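PDB 5H80: carboxylase from Deinococcus radiodurans, which probably catalyses the ATP-dependent carboxylation of biotin by bicarbonate, as the biotin carboxylase domain of a single-chain bacterial carboxylase. Local coordinates for residues L321-G333 against A362-N374. Sequence-based numbering, arbitrary orientation.
With EDO (1,2-ethanediol), chain G.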
ATOM      1  N   LEU A 321      16.322 -13.333   3.489  1.00 26.78           N
ATOM      2  CA  LEU A 321      15.442 -12.373   2.848  1.00 25.00           C
ATOM      3  C   LEU A 321      15.945 -12.062   1.455  1.00 29.52           C
ATOM      4  O   LEU A 321      17.155 -12.088   1.178  1.00 25.77           O
ATOM      5  CB  LEU A 321      15.317 -11.085   3.634  1.00 24.58           C
ATOM      6  CG  LEU A 321      14.273 -10.001   3.257  1.00 21.08           C
ATOM      7  CD1 LEU A 321      12.860 -10.518   3.505  1.00 25.69           C
ATOM      8  CD2 LEU A 321      14.548  -8.774   4.065  1.00 22.00           C
ATOM      9  N   GLN A 322      15.030 -11.830   0.525  1.00 23.49           N
ATOM     10  CA  GLN A 322      15.434 -11.241  -0.771  1.00 27.62           C
ATOM     11  C   GLN A 322      14.835  -9.890  -1.128  1.00 23.20           C
ATOM     12  O   GLN A 322      13.730  -9.523  -0.583  1.00 21.50           O
ATOM     13  CB  GLN A 322      14.986 -12.156  -1.893  1.00 31.41           C
ATOM     14  CG  GLN A 322      15.838 -13.402  -2.161  1.00 34.54           C
ATOM     15  CD  GLN A 322      15.217 -14.310  -3.152  1.00 32.83           C
ATOM     16  OE1 GLN A 322      13.985 -14.329  -3.355  1.00 31.23           O
ATOM     17  NE2 GLN A 322      16.067 -15.024  -3.885  1.00 42.67           N
ATOM     18  N   VAL A 323      15.465  -9.237  -2.103  1.00 21.77           N
ATOM     19  CA  VAL A 323      15.091  -7.916  -2.520  1.00 21.16           C
ATOM     20  C   VAL A 323      13.588  -7.913  -2.935  1.00 19.18           C
ATOM     21  O   VAL A 323      12.852  -6.898  -2.575  1.00 23.01           O
ATOM     22  CB  VAL A 323      15.908  -7.444  -3.767  1.00 23.02           C
ATOM     23  CG1 VAL A 323      15.378  -6.148  -4.322  1.00 25.03           C
ATOM     24  CG2 VAL A 323      17.346  -7.132  -3.339  1.00 27.17           C
ATOM     25  N   GLU A 324      13.167  -8.929  -3.702  1.00 22.28           N
ATOM     26  CA  GLU A 324      11.827  -9.034  -4.193  1.00 24.95           C
ATOM     27  C   GLU A 324      10.774  -9.561  -3.179  1.00 20.18           C
ATOM     28  O   GLU A 324       9.702  -9.964  -3.650  1.00 21.15           O
ATOM     29  CB  GLU A 324      11.796  -9.779  -5.512  1.00 24.88           C
ATOM     30  CG  GLU A 324      12.241 -11.158  -5.510  1.00 21.19           C
ATOM     31  CD  GLU A 324      13.753 -11.398  -5.614  1.00 28.51           C
ATOM     32  OE1 GLU A 324      14.559 -10.506  -5.276  1.00 26.67           O
ATOM     33  OE2 GLU A 324      14.117 -12.530  -6.057  1.00 31.67           O
ATOM     34  N   HIS A 325      11.097  -9.661  -1.842  1.00 18.42           N
ATOM     35  CA  HIS A 325      10.201 -10.213  -0.854  1.00 15.52           C
ATOM     36  C   HIS A 325       8.966  -9.233  -0.872  1.00 15.18           C
ATOM     37  O   HIS A 325       7.854  -9.740  -0.659  1.00 19.56           O
ATOM     38  CB  HIS A 325      10.810 -10.214   0.532  1.00 18.88           C
ATOM     39  CG  HIS A 325      10.941  -8.834   1.142  1.00 20.91           C
ATOM     40  ND1 HIS A 325      11.953  -7.957   0.862  1.00 22.31           N
ATOM     41  CD2 HIS A 325      10.098  -8.162   1.988  1.00 22.07           C
ATOM     42  CE1 HIS A 325      11.780  -6.807   1.536  1.00 23.71           C
ATOM     43  NE2 HIS A 325      10.656  -6.910   2.234  1.00 22.98           N
ATOM     44  N   THR A 326       9.251  -7.987  -1.245  1.00 17.16           N
ATOM     45  CA  THR A 326       8.116  -6.972  -1.305  1.00 20.07           C
ATOM     46  C   THR A 326       6.871  -7.393  -2.159  1.00 19.80           C
ATOM     47  O   THR A 326       5.647  -7.137  -1.750  1.00 19.12           O
ATOM     48  CB  THR A 326       8.596  -5.687  -1.891  1.00 24.26           C
ATOM     49  OG1 THR A 326       9.095  -6.000  -3.177  1.00 33.37           O
ATOM     50  CG2 THR A 326       9.706  -5.043  -1.002  1.00 31.07           C
ATOM     51  N   VAL A 327       7.056  -7.960  -3.319  0.50 20.44           N
ATOM     52  CA  VAL A 327       5.886  -8.350  -4.185  0.50 23.34           C
ATOM     53  C   VAL A 327       4.980  -9.419  -3.589  0.50 21.53           C
ATOM     54  O   VAL A 327       3.750  -9.357  -3.705  0.50 24.29           O
ATOM     55  CB  VAL A 327       6.253  -8.763  -5.632  0.50 19.25           C
ATOM     56  CG1 VAL A 327       6.376  -7.586  -6.553  0.50 19.30           C
ATOM     57  CG2 VAL A 327       7.523  -9.596  -5.712  0.50 19.00           C
ATOM     58  N   THR A 328       5.579 -10.396  -2.902  1.00 22.45           N
ATOM     59  CA  THR A 328       4.874 -11.390  -2.220  1.00 22.86           C
ATOM     60  C   THR A 328       4.106 -10.790  -1.089  1.00 18.24           C
ATOM     61  O   THR A 328       2.959 -11.134  -0.884  1.00 21.92           O
ATOM     62  CB  THR A 328       5.888 -12.406  -1.627  1.00 21.94           C
ATOM     63  OG1 THR A 328       6.551 -13.064  -2.711  1.00 24.81           O
ATOM     64  CG2 THR A 328       5.255 -13.425  -0.736  1.00 23.93           C
ATOM     65  N   GLU A 329       4.750  -9.885  -0.359  1.00 18.25           N
ATOM     66  CA  GLU A 329       4.058  -9.140   0.740  1.00 19.27           C
ATOM     67  C   GLU A 329       2.779  -8.517   0.209  1.00 20.04           C
ATOM     68  O   GLU A 329       1.728  -8.639   0.856  1.00 20.50           O
ATOM     69  CB  GLU A 329       5.037  -8.061   1.311  1.00 17.42           C
ATOM     70  CG  GLU A 329       6.144  -8.706   2.160  1.00 22.61           C
ATOM     71  CD  GLU A 329       6.902  -7.670   3.029  1.00 20.55           C
ATOM     72  OE1 GLU A 329       6.961  -6.495   2.634  1.00 20.96           O
ATOM     73  OE2 GLU A 329       7.391  -8.023   4.095  1.00 21.00           O
ATOM     74  N   GLU A 330       2.813  -7.776  -0.860  1.00 21.88           N
ATOM     75  CA  GLU A 330       1.626  -7.026  -1.293  1.00 23.54           C
ATOM     76  C   GLU A 330       0.581  -7.977  -1.944  1.00 26.39           C
ATOM     77  O   GLU A 330      -0.674  -7.769  -1.747  1.00 25.40           O
ATOM     78  CB  GLU A 330       2.064  -5.882  -2.195  1.00 22.35           C
ATOM     79  CG  GLU A 330       2.897  -4.728  -1.608  1.00 22.40           C
ATOM     80  CD  GLU A 330       2.320  -4.192  -0.427  1.00 24.25           C
ATOM     81  OE1 GLU A 330       1.111  -3.801  -0.482  1.00 26.84           O
ATOM     82  OE2 GLU A 330       2.935  -4.247   0.609  1.00 19.67           O
ATOM     83  N   TRP A 331       1.017  -8.928  -2.770  1.00 21.75           N
ATOM     84  CA  TRP A 331       0.122  -9.958  -3.271  1.00 23.85           C
ATOM     85  C   TRP A 331      -0.594 -10.729  -2.139  1.00 27.45           C
ATOM     86  O   TRP A 331      -1.852 -10.879  -2.182  1.00 26.81           O
ATOM     87  CB  TRP A 331       0.861 -10.914  -4.227  1.00 23.87           C
ATOM     88  CG  TRP A 331       0.022 -11.985  -4.805  1.00 21.77           C
ATOM     89  CD1 TRP A 331      -1.331 -11.898  -5.236  1.00 22.68           C
ATOM     90  CD2 TRP A 331       0.418 -13.295  -5.008  1.00 22.77           C
ATOM     91  NE1 TRP A 331      -1.735 -13.096  -5.723  1.00 23.68           N
ATOM     92  CE2 TRP A 331      -0.662 -13.977  -5.644  1.00 25.77           C
ATOM     93  CE3 TRP A 331       1.660 -13.986  -4.841  1.00 24.13           C
ATOM     94  CZ2 TRP A 331      -0.569 -15.291  -6.057  1.00 25.90           C
ATOM     95  CZ3 TRP A 331       1.718 -15.291  -5.178  1.00 26.03           C
ATOM     96  CH2 TRP A 331       0.589 -15.980  -5.798  1.00 28.29           C
ATOM     97  N   CYS A 332       0.147 -11.258  -1.154  1.00 23.38           N
ATOM     98  CA  CYS A 332      -0.350 -12.180  -0.139  1.00 22.99           C
ATOM     99  C   CYS A 332      -0.988 -11.424   1.046  1.00 25.09           C
ATOM    100  O   CYS A 332      -1.705 -12.023   1.837  1.00 27.63           O
ATOM    101  CB  CYS A 332       0.746 -13.110   0.352  1.00 23.56           C
ATOM    102  SG  CYS A 332       1.352 -14.287  -0.915  1.00 27.08           S
ATOM    103  N   GLY A 333      -0.686 -10.124   1.223  1.00 25.92           N
ATOM    104  CA  GLY A 333      -1.048  -9.360   2.421  1.00 27.06           C
ATOM    105  C   GLY A 333      -0.418  -9.913   3.657  1.00 26.58           C
ATOM    106  O   GLY A 333      -1.107 -10.511   4.514  1.00 23.87           O
ATOM    107  N   ALA A 362      -4.558 -23.091  -2.620  1.00 26.96           N
ATOM    108  CA  ALA A 362      -5.031 -22.200  -3.659  1.00 23.99           C
ATOM    109  C   ALA A 362      -4.321 -20.836  -3.536  1.00 25.17           C
ATOM    110  O   ALA A 362      -4.198 -20.326  -2.391  1.00 26.15           O
ATOM    111  CB  ALA A 362      -6.545 -21.998  -3.571  1.00 28.14           C
ATOM    112  N   PRO A 363      -3.750 -20.333  -4.618  1.00 23.48           N
ATOM    113  CA  PRO A 363      -3.060 -19.010  -4.467  1.00 25.96           C
ATOM    114  C   PRO A 363      -4.033 -17.833  -4.234  1.00 26.14           C
ATOM    115  O   PRO A 363      -5.213 -17.950  -4.697  1.00 27.62           O
ATOM    116  CB  PRO A 363      -2.275 -18.820  -5.744  1.00 28.29           C
ATOM    117  CG  PRO A 363      -2.415 -20.014  -6.596  1.00 28.65           C
ATOM    118  CD  PRO A 363      -3.488 -20.946  -5.939  1.00 27.55           C
ATOM    119  N   PRO A 364      -3.592 -16.750  -3.565  1.00 28.27           N
ATOM    120  CA  PRO A 364      -4.359 -15.535  -3.375  1.00 27.40           C
ATOM    121  C   PRO A 364      -4.814 -14.959  -4.767  1.00 22.78           C
ATOM    122  O   PRO A 364      -4.121 -15.040  -5.786  1.00 23.21           O
ATOM    123  CB  PRO A 364      -3.367 -14.590  -2.666  1.00 30.54           C
ATOM    124  CG  PRO A 364      -2.446 -15.514  -1.951  1.00 29.11           C
ATOM    125  CD  PRO A 364      -2.254 -16.624  -2.997  1.00 24.12           C
ATOM    126  N   PRO A 365      -6.000 -14.313  -4.807  1.00 24.68           N
ATOM    127  CA  PRO A 365      -6.339 -13.524  -5.977  1.00 27.84           C
ATOM    128  C   PRO A 365      -5.494 -12.252  -6.076  1.00 26.08           C
ATOM    129  O   PRO A 365      -4.778 -11.928  -5.117  1.00 27.59           O
ATOM    130  CB  PRO A 365      -7.799 -13.111  -5.683  1.00 26.14           C
ATOM    131  CG  PRO A 365      -7.796 -12.926  -4.283  1.00 28.44           C
ATOM    132  CD  PRO A 365      -6.976 -14.109  -3.733  1.00 30.40           C
ATOM    133  N   GLY A 366      -5.620 -11.557  -7.189  1.00 26.78           N
ATOM    134  CA  GLY A 366      -4.875 -10.336  -7.451  1.00 25.27           C
ATOM    135  C   GLY A 366      -3.435 -10.681  -7.914  1.00 22.50           C
ATOM    136  O   GLY A 366      -3.125 -11.799  -8.298  1.00 21.95           O
ATOM    137  N   GLN A 367      -2.636  -9.646  -7.962  1.00 24.83           N
ATOM    138  CA  GLN A 367      -1.374  -9.767  -8.728  1.00 20.29           C
ATOM    139  C   GLN A 367      -0.587  -8.587  -8.321  1.00 25.69           C
ATOM    140  O   GLN A 367      -1.138  -7.489  -8.053  1.00 23.96           O
ATOM    141  CB  GLN A 367      -1.589  -9.843 -10.227  1.00 22.86           C
ATOM    142  CG  GLN A 367      -2.527  -8.783 -10.800  1.00 22.31           C
ATOM    143  CD  GLN A 367      -2.687  -8.806 -12.302  1.00 24.47           C
ATOM    144  OE1 GLN A 367      -1.831  -9.307 -13.043  1.00 24.90           O
ATOM    145  NE2 GLN A 367      -3.791  -8.226 -12.768  1.00 28.89           N
ATOM    146  N   ALA A 368       0.721  -8.749  -8.371  1.00 21.18           N
ATOM    147  CA  ALA A 368       1.599  -7.554  -8.098  1.00 20.15           C
ATOM    148  C   ALA A 368       2.925  -7.680  -8.878  1.00 20.02           C
ATOM    149  O   ALA A 368       3.307  -8.817  -9.362  1.00 21.91           O
ATOM    150  CB  ALA A 368       1.864  -7.416  -6.634  1.00 19.65           C
ATOM    151  N   VAL A 369       3.532  -6.566  -9.114  1.00 21.04           N
ATOM    152  CA  VAL A 369       4.846  -6.493  -9.741  1.00 19.14           C
ATOM    153  C   VAL A 369       5.722  -5.434  -9.001  1.00 22.17           C
ATOM    154  O   VAL A 369       5.271  -4.369  -8.618  1.00 22.46           O
ATOM    155  CB  VAL A 369       4.738  -6.177 -11.227  1.00 18.96           C
ATOM    156  CG1 VAL A 369       4.138  -4.797 -11.605  1.00 18.00           C
ATOM    157  CG2 VAL A 369       6.035  -6.117 -11.931  1.00 18.90           C
ATOM    158  N   GLN A 370       7.017  -5.718  -8.943  1.00 19.71           N
ATOM    159  CA  GLN A 370       8.016  -4.802  -8.475  1.00 20.06           C
ATOM    160  C   GLN A 370       8.930  -4.396  -9.589  1.00 18.91           C
ATOM    161  O   GLN A 370       9.348  -5.262 -10.399  1.00 22.78           O
ATOM    162  CB  GLN A 370       8.900  -5.432  -7.360  1.00 21.18           C
ATOM    163  CG  GLN A 370      10.192  -4.600  -6.994  1.00 23.95           C
ATOM    164  CD  GLN A 370      10.845  -5.055  -5.728  1.00 25.50           C
ATOM    165  OE1 GLN A 370      10.454  -4.663  -4.622  1.00 25.32           O
ATOM    166  NE2 GLN A 370      11.872  -5.866  -5.836  1.00 26.09           N
ATOM    167  N   ALA A 371       9.198  -3.124  -9.712  1.00 23.96           N
ATOM    168  CA  ALA A 371      10.229  -2.686 -10.655  1.00 23.88           C
ATOM    169  C   ALA A 371      11.421  -2.074  -9.815  1.00 23.24           C
ATOM    170  O   ALA A 371      11.214  -1.333  -8.887  1.00 22.30           O
ATOM    171  CB  ALA A 371       9.729  -1.725 -11.629  1.00 24.70           C
ATOM    172  N   ARG A 372      12.673  -2.465 -10.155  1.00 23.66           N
ATOM    173  CA  ARG A 372      13.820  -1.826  -9.515  1.00 24.34           C
ATOM    174  C   ARG A 372      14.248  -0.518 -10.293  1.00 24.80           C
ATOM    175  O   ARG A 372      14.696  -0.564 -11.496  1.00 22.98           O
ATOM    176  CB  ARG A 372      14.913  -2.873  -9.560  1.00 28.03           C
ATOM    177  CG  ARG A 372      14.556  -4.233  -8.820  1.00 27.29           C
ATOM    178  CD  ARG A 372      15.826  -5.097  -8.508  1.00 28.39           C
ATOM    179  NE  ARG A 372      15.503  -6.472  -8.031  1.00 26.24           N
ATOM    180  CZ  ARG A 372      16.413  -7.347  -7.563  1.00 27.68           C
ATOM    181  NH1 ARG A 372      17.650  -6.967  -7.348  1.00 31.02           N
ATOM    182  NH2 ARG A 372      16.063  -8.570  -7.218  1.00 27.07           N
ATOM    183  N   VAL A 373      14.102   0.607  -9.625  1.00 23.03           N
ATOM    184  CA  VAL A 373      14.598   1.916 -10.109  1.00 22.08           C
ATOM    185  C   VAL A 373      16.058   2.126  -9.806  1.00 22.93           C
ATOM    186  O   VAL A 373      16.409   2.134  -8.598  1.00 25.50           O
ATOM    187  CB  VAL A 373      13.696   3.038  -9.662  1.00 25.18           C
ATOM    188  CG1 VAL A 373      14.120   4.346 -10.289  1.00 26.16           C
ATOM    189  CG2 VAL A 373      12.235   2.668  -9.975  1.00 24.01           C
ATOM    190  N   ASN A 374      16.876   2.124 -10.855  1.00 25.63           N
ATOM    191  CA  ASN A 374      18.335   2.202 -10.698  1.00 26.23           C
ATOM    192  C   ASN A 374      18.911   3.540 -11.252  1.00 26.18           C
ATOM    193  O   ASN A 374      18.376   4.123 -12.174  1.00 29.30           O
ATOM    194  CB  ASN A 374      19.102   1.032 -11.308  1.00 25.69           C
ATOM    195  CG  ASN A 374      18.678  -0.363 -10.863  1.00 27.40           C
ATOM    196  OD1 ASN A 374      18.495  -0.629  -9.663  1.00 30.95           O
ATOM    197  ND2 ASN A 374      18.666  -1.295 -11.810  1.00 29.71           N
TER
HETATM  198  C1  EDO G 505       3.317  -4.812   3.876  1.00 38.50           C
HETATM  199  O1  EDO G 505       2.247  -5.269   3.028  1.00 43.31           O
HETATM  200  C2  EDO G 505       3.608  -5.690   5.052  1.00 41.12           C
HETATM  201  O2  EDO G 505       2.318  -5.784   5.692  1.00 50.90           O
HETATM  202  O   HOH W   1      -3.682  -9.933  -3.821  1.00 26.29           O
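In this biotin carboxylase domain of the ATP-grasp superfamily, the LQVEH run 321-325, which lies at the active site in relatives, leads into helix 325-332; V323 and E324, in the turn before the helix, and W331, near its C-terminal end, meet segment 362-374. The pairing is a worked example of a helix laid along a sheet: its axis runs 7.4 Å from that of strand 367-374, nearly antiparallel at 157°. The contact thus joins the ATP-grasp part to the sheet in which this strand is hydrogen-bonded between strands 264-270 and 421-429.

At the N-terminal end of the helix, V323 CG1 sits over the centre of one face of the R372 guanidinium, 3.6 Å from CZ. From another direction, E324 OE1 makes a salt bridge to R372 NH2 (3.1 Å); E268 also pairs with this nitrogen, while K265 holds E324 OE2. Two residues after E324, T326 OG1 donates to Q370 OE1, although the modelled 2.4 Å separation is too short to be taken literally. E268 accepts from Q370 NE2, fixing which way the amide is turned.

At the other end, W331 holds its CG anti to the backbone N (chi1 -179°), which carries the indole against the rings of P363 and P364. P364 CB lies over the five-membered ring in a CH-pi contact, 4.2 Å from its centroid, while W331 CZ2 touches P364 CD at 3.7 Å. W331 NE1 makes a weak, bent bond to P364 O (3.1 Å, 134°). A leucine in place of W331 would probably leave the P364 ring without its aromatic platform and the P364 carbonyl without this donor. Beside the indole, a water donates to both W331 O and P365 O, each 2.6 Å away.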